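Local coordinates for protein arabinogalactan endo-1,4-beta-galactosidase (Ignisphaera aggregans, PDB 7OSK) that probably hydrolyses internal beta-1,4-galactosidic linkages of galactans and arabinogalactans, with this family 53 glycoside hydrolase domain as the catalytic part of a longer protein, at residues F273-R278 with A337-G342; Y284-V290 with D344-F350; P106-G110 with S138-A142; A142-Q147 with N190-N194. The contacts are given in a common frame with arbitrary orientation. Residues are numbered along the deposited sequence.

Contact 1: F273-R278 with A337-G342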
loop_
_atom_site.group_PDB
_atom_site.type_symbol
_atom_site.label_atom_id
_atom_site.label_comp_id
_atom_site.label_asym_id
_atom_site.label_seq_id
_atom_site.Cartn_x
_atom_site.Cartn_y
_atom_site.Cartn_z
ATOM N N PHE A 273 -6.719 1.016 16.993
ATOM C CA PHE A 273 -7.050 1.504 15.661
ATOM C C PHE A 273 -8.316 2.355 15.706
ATOM O O PHE A 273 -8.407 3.378 15.033
ATOM C CB PHE A 273 -7.226 0.338 14.686
ATOM C CG PHE A 273 -7.612 0.762 13.295
ATOM C CD1 PHE A 273 -6.672 1.305 12.434
ATOM C CD2 PHE A 273 -8.916 0.618 12.847
ATOM C CE1 PHE A 273 -7.023 1.696 11.157
ATOM C CE2 PHE A 273 -9.273 1.007 11.569
ATOM C CZ PHE A 273 -8.326 1.547 10.724
ATOM N N ARG A 274 -9.286 1.929 16.510
ATOM C CA ARG A 274 -10.537 2.665 16.667
ATOM C C ARG A 274 -10.301 4.065 17.219
ATOM O O ARG A 274 -10.925 5.029 16.781
ATOM C CB ARG A 274 -11.492 1.911 17.591
ATOM C CG ARG A 274 -12.506 1.044 16.869
ATOM C CD ARG A 274 -13.515 0.451 17.838
ATOM N NE ARG A 274 -14.739 0.033 17.160
ATOM C CZ ARG A 274 -14.917 -1.149 16.579
ATOM N NH1 ARG A 274 -13.948 -2.058 16.582
ATOM N NH2 ARG A 274 -16.071 -1.425 15.990
ATOM N N ASN A 275 -9.400 4.168 18.189
ATOM C CA ASN A 275 -9.111 5.443 18.829
ATOM C C ASN A 275 -8.483 6.429 17.854
ATOM O O ASN A 275 -8.740 7.631 17.926
ATOM C CB ASN A 275 -8.188 5.242 20.032
ATOM C CG ASN A 275 -8.795 4.339 21.087
ATOM O OD1 ASN A 275 -10.003 4.369 21.330
ATOM N ND2 ASN A 275 -7.957 3.527 21.719
ATOM N N LEU A 276 -7.659 5.920 16.944
ATOM C CA LEU A 276 -7.025 6.770 15.944
ATOM C C LEU A 276 -8.057 7.337 14.980
ATOM O O LEU A 276 -8.047 8.529 14.679
ATOM C CB LEU A 276 -5.962 5.997 15.160
ATOM C CG LEU A 276 -5.270 6.812 14.060
ATOM C CD1 LEU A 276 -4.459 7.954 14.664
ATOM C CD2 LEU A 276 -4.400 5.930 13.194
ATOM N N VAL A 277 -8.940 6.473 14.492
ATOM C CA VAL A 277 -9.917 6.870 13.486
ATOM C C VAL A 277 -10.812 7.991 14.006
ATOM O O VAL A 277 -10.936 9.034 13.365
ATOM C CB VAL A 277 -10.788 5.672 13.043
ATOM C CG1 VAL A 277 -11.898 6.127 12.095
ATOM C CG2 VAL A 277 -9.931 4.609 12.369
ATOM N N ARG A 278 -11.428 7.781 15.166
ATOM C CA ARG A 278 -12.352 8.765 15.721
ATOM C C ARG A 278 -11.645 10.081 16.047
ATOM O O ARG A 278 -12.269 11.141 16.071
ATOM C CB ARG A 278 -13.041 8.216 16.974
ATOM C CG ARG A 278 -12.151 8.126 18.202
ATOM C CD ARG A 278 -12.931 7.639 19.411
ATOM N NE ARG A 278 -13.154 6.193 19.387
ATOM C CZ ARG A 278 -14.240 5.595 18.902
ATOM N NH1 ARG A 278 -15.236 6.303 18.381
ATOM N NH2 ARG A 278 -14.328 4.272 18.942
ATOM N N ALA A 337 -14.545 -1.695 11.737
ATOM C CA ALA A 337 -13.997 -0.712 12.665
ATOM C C ALA A 337 -13.782 0.632 11.979
ATOM O O ALA A 337 -14.077 1.680 12.548
ATOM C CB ALA A 337 -12.691 -1.215 13.254
ATOM N N LEU A 338 -13.268 0.598 10.755
ATOM C CA LEU A 338 -12.990 1.823 10.019
ATOM C C LEU A 338 -14.268 2.582 9.682
ATOM O O LEU A 338 -14.327 3.803 9.829
ATOM C CB LEU A 338 -12.216 1.510 8.736
ATOM C CG LEU A 338 -11.933 2.711 7.827
ATOM C CD1 LEU A 338 -11.207 3.817 8.580
ATOM C CD2 LEU A 338 -11.131 2.278 6.609
ATOM N N TYR A 339 -15.290 1.861 9.230
ATOM C CA TYR A 339 -16.530 2.495 8.793
ATOM C C TYR A 339 -17.390 2.942 9.970
ATOM O O TYR A 339 -18.009 4.006 9.923
ATOM C CB TYR A 339 -17.333 1.546 7.899
ATOM C CG TYR A 339 -18.641 2.139 7.425
ATOM C CD1 TYR A 339 -18.672 3.363 6.768
ATOM C CD2 TYR A 339 -19.845 1.476 7.631
ATOM C CE1 TYR A 339 -19.866 3.914 6.334
ATOM C CE2 TYR A 339 -21.044 2.019 7.199
ATOM C CZ TYR A 339 -21.048 3.238 6.552
ATOM O OH TYR A 339 -22.235 3.785 6.120
ATOM N N GLU A 340 -17.425 2.131 11.021
ATOM C CA GLU A 340 -18.251 2.425 12.189
ATOM C C GLU A 340 -17.775 3.680 12.917
ATOM O O GLU A 340 -18.559 4.353 13.588
ATOM C CB GLU A 340 -18.259 1.228 13.144
ATOM C CG GLU A 340 -19.097 0.059 12.642
ATOM C CD GLU A 340 -18.902 -1.203 13.457
ATOM O OE1 GLU A 340 -18.294 -1.122 14.544
ATOM O OE2 GLU A 340 -19.357 -2.277 13.006
ATOM N N GLU A 341 -16.489 3.987 12.776
ATOM C CA GLU A 341 -15.896 5.164 13.401
ATOM C C GLU A 341 -15.648 6.260 12.370
ATOM O O GLU A 341 -15.890 7.440 12.631
ATOM C CB GLU A 341 -14.580 4.799 14.090
ATOM C CG GLU A 341 -14.643 3.548 14.949
ATOM C CD GLU A 341 -15.445 3.737 16.221
ATOM O OE1 GLU A 341 -16.028 4.827 16.410
ATOM O OE2 GLU A 341 -15.482 2.794 17.041
ATOM N N GLY A 342 -15.156 5.859 11.203
ATOM C CA GLY A 342 -14.844 6.796 10.140
ATOM C C GLY A 342 -16.078 7.473 9.580
ATOM O O GLY A 342 -15.990 8.573 9.031
#
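This is a packing of neighbouring outer helices in a (beta/alpha)8 barrel, greasy below and tied by charge at its surface. The axes of 273-278 and 337-342 approach to 8.8 Å and cross at -36°. Glu341 sits between two arginines: its OE2 forms a salt bridge with Arg274 NE (2.9 Å, a weak hydrogen bond), and a second joins it to Arg278, with NH1 2.6 Å from OE1 and NH2 2.7 Å from OE2, both weak as hydrogen bonds. Arg274 extends further, NH2 to Glu340 OE1 (2.7 Å), while Ala337 CB, small enough to lie beneath it, covers one face of its guanidinium. Long, flexible arginines suit this role of spanning the groove between helices. Deeper down, Val277 CG2 meets Leu338 CD1 (4.1 Å), and Val277 CG1 comes within 3.4 Å of Gly342 N; a side chain on Gly342 would clash with Leu338 O. Phe273 CE2 packs against Leu338 CB (4.1 Å). Beneath the helices, Phe273 and Leu338 rest on Val290 of strand 287-293, and Leu338 reaches Ile349 of strand 346-352.

Contact 2: Y284-V290 with D344-F350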
loop_
_atom_site.group_PDB
_atom_site.type_symbol
_atom_site.label_atom_id
_atom_site.label_comp_id
_atom_site.label_asym_id
_atom_site.label_seq_id
_atom_site.Cartn_x
_atom_site.Cartn_y
_atom_site.Cartn_z
ATOM N N TYR A 284 -9.989 16.555 12.005
ATOM C CA TYR A 284 -9.715 16.876 10.607
ATOM C C TYR A 284 -10.915 16.606 9.702
ATOM O O TYR A 284 -11.653 15.640 9.905
ATOM C CB TYR A 284 -8.514 16.071 10.106
ATOM C CG TYR A 284 -7.294 16.175 10.990
ATOM C CD1 TYR A 284 -6.620 17.379 11.133
ATOM C CD2 TYR A 284 -6.810 15.066 11.672
ATOM C CE1 TYR A 284 -5.504 17.480 11.936
ATOM C CE2 TYR A 284 -5.692 15.157 12.478
ATOM C CZ TYR A 284 -5.044 16.367 12.605
ATOM O OH TYR A 284 -3.933 16.472 13.402
ATOM N N ASP A 285 -11.099 17.472 8.706
ATOM C CA ASP A 285 -12.103 17.265 7.668
ATOM C C ASP A 285 -11.415 16.699 6.429
ATOM O O ASP A 285 -11.358 17.339 5.378
ATOM C CB ASP A 285 -12.840 18.571 7.337
ATOM C CG ASP A 285 -14.124 18.746 8.141
ATOM O OD1 ASP A 285 -14.828 17.743 8.397
ATOM O OD2 ASP A 285 -14.428 19.898 8.521
ATOM N N LYS A 286 -10.875 15.494 6.578
ATOM C CA LYS A 286 -10.225 14.790 5.482
ATOM C C LYS A 286 -10.564 13.309 5.539
ATOM O O LYS A 286 -11.076 12.819 6.547
ATOM C CB LYS A 286 -8.712 14.991 5.532
ATOM C CG LYS A 286 -8.283 16.420 5.261
ATOM C CD LYS A 286 -6.779 16.574 5.332
ATOM C CE LYS A 286 -6.358 18.009 5.068
ATOM N NZ LYS A 286 -6.798 18.486 3.730
ATOM N N LYS A 287 -10.274 12.601 4.452
ATOM C CA LYS A 287 -10.613 11.190 4.344
ATOM C C LYS A 287 -9.624 10.306 5.095
ATOM O O LYS A 287 -8.470 10.679 5.308
ATOM C CB LYS A 287 -10.678 10.773 2.874
ATOM C CG LYS A 287 -11.764 11.485 2.077
ATOM C CD LYS A 287 -13.164 11.165 2.601
ATOM C CE LYS A 287 -14.219 12.060 1.972
ATOM N NZ LYS A 287 -14.289 11.908 0.493
ATOM N N ILE A 288 -10.103 9.130 5.490
ATOM C CA ILE A 288 -9.326 8.186 6.282
ATOM C C ILE A 288 -9.152 6.883 5.512
ATOM O O ILE A 288 -10.134 6.255 5.123
ATOM C CB ILE A 288 -10.004 7.891 7.632
ATOM C CG1 ILE A 288 -10.522 9.185 8.274
ATOM C CG2 ILE A 288 -9.044 7.157 8.562
ATOM C CD1 ILE A 288 -9.449 10.215 8.557
ATOM N N LEU A 289 -7.900 6.483 5.308
ATOM C CA LEU A 289 -7.579 5.308 4.502
ATOM C C LEU A 289 -6.589 4.389 5.212
ATOM O O LEU A 289 -5.725 4.851 5.955
ATOM C CB LEU A 289 -7.008 5.745 3.148
ATOM C CG LEU A 289 -6.513 4.647 2.203
ATOM C CD1 LEU A 289 -7.673 3.807 1.696
ATOM C CD2 LEU A 289 -5.738 5.253 1.043
ATOM N N VAL A 290 -6.735 3.088 4.986
ATOM C CA VAL A 290 -5.727 2.114 5.396
ATOM C C VAL A 290 -4.922 1.702 4.162
ATOM O O VAL A 290 -5.372 0.881 3.361
ATOM C CB VAL A 290 -6.357 0.869 6.060
ATOM C CG1 VAL A 290 -5.277 -0.116 6.493
ATOM C CG2 VAL A 290 -7.219 1.275 7.249
ATOM N N ASP A 344 -18.661 8.917 7.375
ATOM C CA ASP A 344 -18.646 9.331 5.973
ATOM C C ASP A 344 -17.243 9.701 5.488
ATOM O O ASP A 344 -17.046 9.992 4.306
ATOM C CB ASP A 344 -19.597 10.516 5.755
ATOM C CG ASP A 344 -19.487 11.567 6.846
ATOM O OD1 ASP A 344 -18.603 12.445 6.747
ATOM O OD2 ASP A 344 -20.285 11.507 7.806
ATOM N N LYS A 345 -16.276 9.694 6.402
ATOM C CA LYS A 345 -14.881 9.944 6.052
ATOM C C LYS A 345 -14.112 8.637 5.896
ATOM O O LYS A 345 -12.946 8.639 5.495
ATOM C CB LYS A 345 -14.211 10.825 7.108
ATOM C CG LYS A 345 -14.457 12.317 6.912
ATOM C CD LYS A 345 -14.912 12.991 8.196
ATOM C CE LYS A 345 -14.265 14.352 8.379
ATOM N NZ LYS A 345 -14.214 14.721 9.819
ATOM N N ALA A 346 -14.761 7.523 6.222
ATOM C CA ALA A 346 -14.171 6.210 5.997
ATOM C C ALA A 346 -14.058 5.968 4.500
ATOM O O ALA A 346 -15.054 6.010 3.776
ATOM C CB ALA A 346 -14.998 5.120 6.657
ATOM N N LEU A 347 -12.836 5.713 4.046
ATOM C CA LEU A 347 -12.549 5.563 2.626
ATOM C C LEU A 347 -12.405 4.089 2.274
ATOM O O LEU A 347 -13.054 3.593 1.352
ATOM C CB LEU A 347 -11.278 6.330 2.271
ATOM C CG LEU A 347 -11.170 6.978 0.895
ATOM C CD1 LEU A 347 -12.265 8.012 0.665
ATOM C CD2 LEU A 347 -9.798 7.615 0.785
ATOM N N GLY A 348 -11.550 3.392 3.020
ATOM C CA GLY A 348 -11.401 1.957 2.866
ATOM C C GLY A 348 -10.039 1.427 3.251
ATOM O O GLY A 348 -9.353 2.010 4.086
ATOM N N ILE A 349 -9.656 0.312 2.635
ATOM C CA ILE A 349 -8.444 -0.397 3.015
ATOM C C ILE A 349 -7.725 -1.000 1.806
ATOM O O ILE A 349 -8.334 -1.233 0.760
ATOM C CB ILE A 349 -8.760 -1.525 4.026
ATOM C CG1 ILE A 349 -9.625 -2.608 3.381
ATOM C CG2 ILE A 349 -9.489 -0.978 5.247
ATOM C CD1 ILE A 349 -8.959 -3.952 3.321
ATOM N N PHE A 350 -6.420 -1.217 1.957
ATOM C CA PHE A 350 -5.646 -2.013 1.007
ATOM C C PHE A 350 -4.905 -3.117 1.744
ATOM O O PHE A 350 -4.099 -2.843 2.633
ATOM C CB PHE A 350 -4.637 -1.156 0.241
ATOM C CG PHE A 350 -5.257 -0.143 -0.672
ATOM C CD1 PHE A 350 -5.597 -0.477 -1.969
ATOM C CD2 PHE A 350 -5.480 1.153 -0.240
ATOM C CE1 PHE A 350 -6.157 0.459 -2.814
ATOM C CE2 PHE A 350 -6.041 2.090 -1.079
ATOM C CZ PHE A 350 -6.379 1.742 -2.368
#
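Four backbone hydrogen bonds join the two parallel strands. Ile288 N gives to Lys345 O (2.9 Å) and Ile288 O receives from Leu347 N (3.0 Å), so this residue straddles Ala346; Val290 likewise straddles Ile349, with Val290 N to Gly348 O at 3.0 Å and Phe350 N to Val290 O at 2.7 Å. From one pair to the next, two residues of 287-290 are matched by three of 346-350. The extra residue makes a beta bulge at Leu347-Gly348, where Leu347 adopts helix-like angles and Gly348 an extended conformation that would jam a CB against the preceding carbonyl. Apolar contacts fill both faces. Branched Val290 CB and Ile349 CG2 meet at 3.7 Å on the face covered by Leu338 of helix 324-342; on the other, Leu289 CD1 touches Phe350 CE2 (3.6 Å). A polar group closes the outer end: Lys345 NZ, whose position is less certain, is modelled 2.7 Å from Tyr284 O and makes a weak salt bridge with Asp285 OD1 (3.4 Å). Such side-by-side parallel strands, each reached from a preceding helix, are the seventh and eighth staves of a TIM barrel.

Contact 3: P106-G110 with S138-A142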
loop_
_atom_site.group_PDB
_atom_site.type_symbol
_atom_site.label_atom_id
_atom_site.label_comp_id
_atom_site.label_asym_id
_atom_site.label_seq_id
_atom_site.Cartn_x
_atom_site.Cartn_y
_atom_site.Cartn_z
ATOM N N PRO A 106 18.534 -5.963 -11.324
ATOM C CA PRO A 106 17.428 -5.491 -10.479
ATOM C C PRO A 106 17.650 -5.725 -8.983
ATOM O O PRO A 106 18.285 -6.705 -8.599
ATOM C CB PRO A 106 16.239 -6.315 -10.976
ATOM C CG PRO A 106 16.843 -7.571 -11.475
ATOM C CD PRO A 106 18.171 -7.186 -12.064
ATOM N N TYR A 107 17.117 -4.831 -8.155
ATOM C CA TYR A 107 17.229 -4.950 -6.704
ATOM C C TYR A 107 16.352 -6.077 -6.163
ATOM O O TYR A 107 16.746 -6.792 -5.239
ATOM C CB TYR A 107 16.844 -3.628 -6.025
ATOM C CG TYR A 107 17.848 -2.499 -6.180
ATOM C CD1 TYR A 107 19.135 -2.734 -6.650
ATOM C CD2 TYR A 107 17.507 -1.195 -5.840
ATOM C CE1 TYR A 107 20.049 -1.704 -6.783
ATOM C CE2 TYR A 107 18.414 -0.159 -5.972
ATOM C CZ TYR A 107 19.683 -0.419 -6.443
ATOM O OH TYR A 107 20.588 0.609 -6.572
ATOM N N GLY A 108 15.162 -6.225 -6.741
ATOM C CA GLY A 108 14.203 -7.222 -6.298
ATOM C C GLY A 108 12.999 -6.586 -5.628
ATOM O O GLY A 108 12.705 -5.411 -5.841
ATOM N N GLY A 109 12.302 -7.369 -4.812
ATOM C CA GLY A 109 11.133 -6.884 -4.106
ATOM C C GLY A 109 10.034 -6.460 -5.057
ATOM O O GLY A 109 9.275 -5.534 -4.769
ATOM N N GLY A 110 9.954 -7.141 -6.195
ATOM C CA GLY A 110 8.946 -6.854 -7.200
ATOM C C GLY A 110 9.485 -6.053 -8.372
ATOM O O GLY A 110 8.889 -6.053 -9.447
ATOM N N SER A 138 12.206 6.782 -3.895
ATOM C CA SER A 138 13.436 6.085 -3.554
ATOM C C SER A 138 13.666 5.037 -4.633
ATOM O O SER A 138 12.739 4.699 -5.368
ATOM C CB SER A 138 13.335 5.440 -2.171
ATOM O OG SER A 138 14.505 4.704 -1.860
ATOM N N ASP A 139 14.889 4.526 -4.744
ATOM C CA ASP A 139 15.177 3.491 -5.733
ATOM C C ASP A 139 14.747 2.125 -5.217
ATOM O O ASP A 139 14.647 1.171 -5.984
ATOM C CB ASP A 139 16.666 3.468 -6.095
ATOM C CG ASP A 139 17.043 4.541 -7.105
ATOM O OD1 ASP A 139 16.172 4.963 -7.894
ATOM O OD2 ASP A 139 18.219 4.959 -7.115
ATOM N N TRP A 140 14.493 2.025 -3.917
ATOM C CA TRP A 140 14.017 0.773 -3.345
ATOM C C TRP A 140 13.148 1.038 -2.114
ATOM O O TRP A 140 12.580 2.122 -1.989
ATOM C CB TRP A 140 15.205 -0.131 -2.999
ATOM C CG TRP A 140 14.943 -1.606 -3.196
ATOM C CD1 TRP A 140 14.180 -2.186 -4.171
ATOM C CD2 TRP A 140 15.445 -2.679 -2.390
ATOM N NE1 TRP A 140 14.177 -3.553 -4.020
ATOM C CE2 TRP A 140 14.946 -3.880 -2.934
ATOM C CE3 TRP A 140 16.265 -2.742 -1.260
ATOM C CZ2 TRP A 140 15.239 -5.127 -2.387
ATOM C CZ3 TRP A 140 16.554 -3.980 -0.717
ATOM C CH2 TRP A 140 16.043 -5.156 -1.281
ATOM N N TRP A 141 13.042 0.051 -1.223
ATOM C CA TRP A 141 12.139 0.126 -0.070
ATOM C C TRP A 141 12.287 1.419 0.724
ATOM O O TRP A 141 13.401 1.869 0.998
ATOM C CB TRP A 141 12.371 -1.054 0.875
ATOM C CG TRP A 141 12.160 -2.393 0.251
ATOM C CD1 TRP A 141 13.122 -3.251 -0.182
ATOM C CD2 TRP A 141 10.906 -3.036 -0.007
ATOM N NE1 TRP A 141 12.552 -4.389 -0.695
ATOM C CE2 TRP A 141 11.189 -4.282 -0.598
ATOM C CE3 TRP A 141 9.570 -2.681 0.209
ATOM C CZ2 TRP A 141 10.190 -5.173 -0.980
ATOM C CZ3 TRP A 141 8.580 -3.568 -0.172
ATOM C CH2 TRP A 141 8.896 -4.798 -0.760
ATOM N N ALA A 142 11.150 2.004 1.089
ATOM C CA ALA A 142 11.129 3.194 1.926
ATOM C C ALA A 142 10.080 3.062 3.026
ATOM O O ALA A 142 8.946 2.649 2.778
ATOM C CB ALA A 142 10.864 4.433 1.087
#
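Tyr107 and Trp140 bury the most surface here, with Gly109 next. The Tyr107 ring turns its edge to the face of the Trp140 indole in a T-shaped arrangement, the centroid of the phenol ring 5.2 Å from that of the five-membered ring and the planes at 73°. Tyr107 CB lies over the same indole face, 3.5 Å from the five-membered ring centroid, a CH-pi contact that brings the tyrosine backbone close. Trp140 then uses its one polar atom: NE1 donates an almost straight hydrogen bond to Gly108 O (3.0 Å, 177°), so the indole is held both by its face and by its edge. Tryptophan suits the place because it offers a broad flat surface and a donor together. Gly109, with positive phi, approaches the second tryptophan, its CA 3.7 Å from Trp141 CZ2; a CB at Gly109 would run into that ring. Tyr107 CE2 also rests on Asp139 CB (4.0 Å), while the Asp139 carboxylate is paired with Lys151. Trp96 meets both tryptophans, edge-to-face with Trp141, and hexane-1,6-diol lies beside Trp141, consistent with an aromatic-lined cleft. The contact joins the loop between strand 90-95 and helix 114-126 to the one between strand 130-135 and helix 158-178, on the C-terminal rim of the barrel.

Contact 4: A142-Q147 with N190-N194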
loop_
_atom_site.group_PDB
_atom_site.type_symbol
_atom_site.label_atom_id
_atom_site.label_comp_id
_atom_site.label_asym_id
_atom_site.label_seq_id
_atom_site.Cartn_x
_atom_site.Cartn_y
_atom_site.Cartn_z
ATOM N N ALA A 142 11.150 2.004 1.089
ATOM C CA ALA A 142 11.129 3.194 1.926
ATOM C C ALA A 142 10.080 3.062 3.026
ATOM O O ALA A 142 8.946 2.649 2.778
ATOM C CB ALA A 142 10.864 4.433 1.087
ATOM N N ASP A 143 10.483 3.402 4.246
ATOM C CA ASP A 143 9.594 3.401 5.399
ATOM C C ASP A 143 10.213 4.340 6.437
ATOM O O ASP A 143 11.237 4.960 6.155
ATOM C CB ASP A 143 9.405 1.978 5.929
ATOM C CG ASP A 143 10.709 1.325 6.316
ATOM O OD1 ASP A 143 11.292 1.722 7.346
ATOM O OD2 ASP A 143 11.144 0.406 5.591
ATOM N N PRO A 144 9.605 4.469 7.630
ATOM C CA PRO A 144 10.160 5.444 8.580
ATOM C C PRO A 144 11.555 5.122 9.116
ATOM O O PRO A 144 12.044 5.887 9.945
ATOM C CB PRO A 144 9.140 5.426 9.723
ATOM C CG PRO A 144 7.871 4.998 9.083
ATOM C CD PRO A 144 8.287 3.981 8.071
ATOM N N SER A 145 12.178 4.036 8.663
ATOM C CA SER A 145 13.528 3.684 9.106
ATOM C C SER A 145 14.548 3.873 7.982
ATOM O O SER A 145 15.751 3.941 8.231
ATOM C CB SER A 145 13.567 2.243 9.617
ATOM O OG SER A 145 13.391 1.317 8.559
ATOM N N LYS A 146 14.062 3.957 6.747
ATOM C CA LYS A 146 14.925 4.190 5.592
ATOM C C LYS A 146 14.177 4.981 4.525
ATOM O O LYS A 146 13.106 4.579 4.084
ATOM C CB LYS A 146 15.438 2.860 5.021
ATOM C CG LYS A 146 14.346 1.864 4.634
ATOM C CD LYS A 146 14.882 0.438 4.617
ATOM C CE LYS A 146 13.828 -0.555 4.144
ATOM N NZ LYS A 146 14.402 -1.902 3.841
ATOM N N GLN A 147 14.745 6.118 4.136
ATOM C CA GLN A 147 14.172 6.963 3.092
ATOM C C GLN A 147 15.279 7.435 2.157
ATOM O O GLN A 147 15.555 8.630 2.059
ATOM C CB GLN A 147 13.440 8.165 3.698
ATOM C CG GLN A 147 12.189 7.813 4.495
ATOM C CD GLN A 147 10.969 7.571 3.619
ATOM O OE1 GLN A 147 10.954 7.920 2.437
ATOM N NE2 GLN A 147 9.936 6.971 4.198
ATOM N N ASN A 190 6.110 7.016 0.998
ATOM C CA ASN A 190 5.557 5.869 1.717
ATOM C C ASN A 190 5.916 5.908 3.194
ATOM O O ASN A 190 7.091 5.832 3.558
ATOM C CB ASN A 190 6.041 4.550 1.112
ATOM C CG ASN A 190 5.249 3.356 1.619
ATOM O OD1 ASN A 190 4.077 3.192 1.283
ATOM N ND2 ASN A 190 5.884 2.519 2.435
ATOM N N GLU A 191 4.889 6.005 4.033
ATOM C CA GLU A 191 5.061 6.090 5.478
ATOM C C GLU A 191 6.085 7.168 5.828
ATOM O O GLU A 191 7.169 6.883 6.343
ATOM C CB GLU A 191 5.479 4.732 6.043
ATOM C CG GLU A 191 4.445 3.641 5.813
ATOM C CD GLU A 191 4.860 2.298 6.379
ATOM O OE1 GLU A 191 5.917 2.223 7.036
ATOM O OE2 GLU A 191 4.122 1.314 6.170
ATOM N N ILE A 192 5.718 8.413 5.543
ATOM C CA ILE A 192 6.626 9.548 5.669
ATOM C C ILE A 192 6.582 10.155 7.074
ATOM O O ILE A 192 6.641 11.372 7.236
ATOM C CB ILE A 192 6.290 10.635 4.621
ATOM C CG1 ILE A 192 4.793 10.956 4.644
ATOM C CG2 ILE A 192 6.678 10.161 3.231
ATOM C CD1 ILE A 192 4.468 12.371 4.227
ATOM N N ASN A 193 6.479 9.294 8.083
ATOM C CA ASN A 193 6.457 9.731 9.476
ATOM C C ASN A 193 7.657 10.613 9.809
ATOM O O ASN A 193 7.504 11.729 10.309
ATOM C CB ASN A 193 6.434 8.520 10.415
ATOM C CG ASN A 193 5.222 7.631 10.197
ATOM O OD1 ASN A 193 4.808 7.394 9.061
ATOM N ND2 ASN A 193 4.645 7.136 11.290
ATOM N N ASN A 194 8.847 10.101 9.517
ATOM C CA ASN A 194 10.087 10.821 9.768
ATOM C C ASN A 194 10.540 11.553 8.513
ATOM O O ASN A 194 11.728 11.823 8.326
ATOM C CB ASN A 194 11.167 9.852 10.248
ATOM C CG ASN A 194 10.767 9.124 11.514
ATOM O OD1 ASN A 194 10.084 9.682 12.370
ATOM N ND2 ASN A 194 11.181 7.869 11.635
HETATM O O HOH W 1 8.826 7.502 0.563
HETATM O O HOH W 2 9.410 8.441 7.080
#
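Glu191 is the oddity, a non-glycine residue with left-handed backbone angles (phi 50°, psi 66°) in the loop after strand 185-188. Its CA-to-CB bond points toward 142-147, and OE1 comes 3.1 Å from Pro144 CD, while OE2 bonds to Ser261 and lies near Glu292. Amides do the joining, since each can donate to a backbone carbonyl: Asn190 ND2 to Ala142 O (3.1 Å), Asn194 ND2 to Pro144 O (2.7 Å), and Gln147 NE2 to Asn190 O (3.1 Å). One water bridges Gln147 OE1 (2.9 Å) and Asn190 N (2.8 Å). The facing loop has its own internal hydrogen bonds: Asp143 to Lys146 form a type I turn with proline at its second position, and Asp143 OD1 accepts from Ser145 N (2.8 Å) in an Asx turn. An Asn-Glu pair following strand four, with a glutamate on strand seven, is the signature of clan GH-A hydrolases, whose acid/base is that first glutamate; Glu191 and Glu292 occupy the corresponding positions, consistent with an active site here.

In the fold
All four contacts belong to one eight-stranded parallel barrel, at its two ends. Contacts 1 and 2 touch, their centres 9 Å apart: their segments alternate along the chain, so helices 270-283 and 324-342 pack together outside the very strands, 287-293 and 346-352, into which they lead. Contacts 3 and 4 come earlier in sequence, share Ala142 and have centres 14 Å apart; they chain the loops after strands two, three and four side by side, with Trp141 CB 3.6 Å from Lys146 CE. The centres of contacts 1 and 3 lie 32 Å apart, across the chain's centre. Thus the pair formed by contacts 1 and 2 builds scaffold, while the other pair shapes the probable substrate cleft.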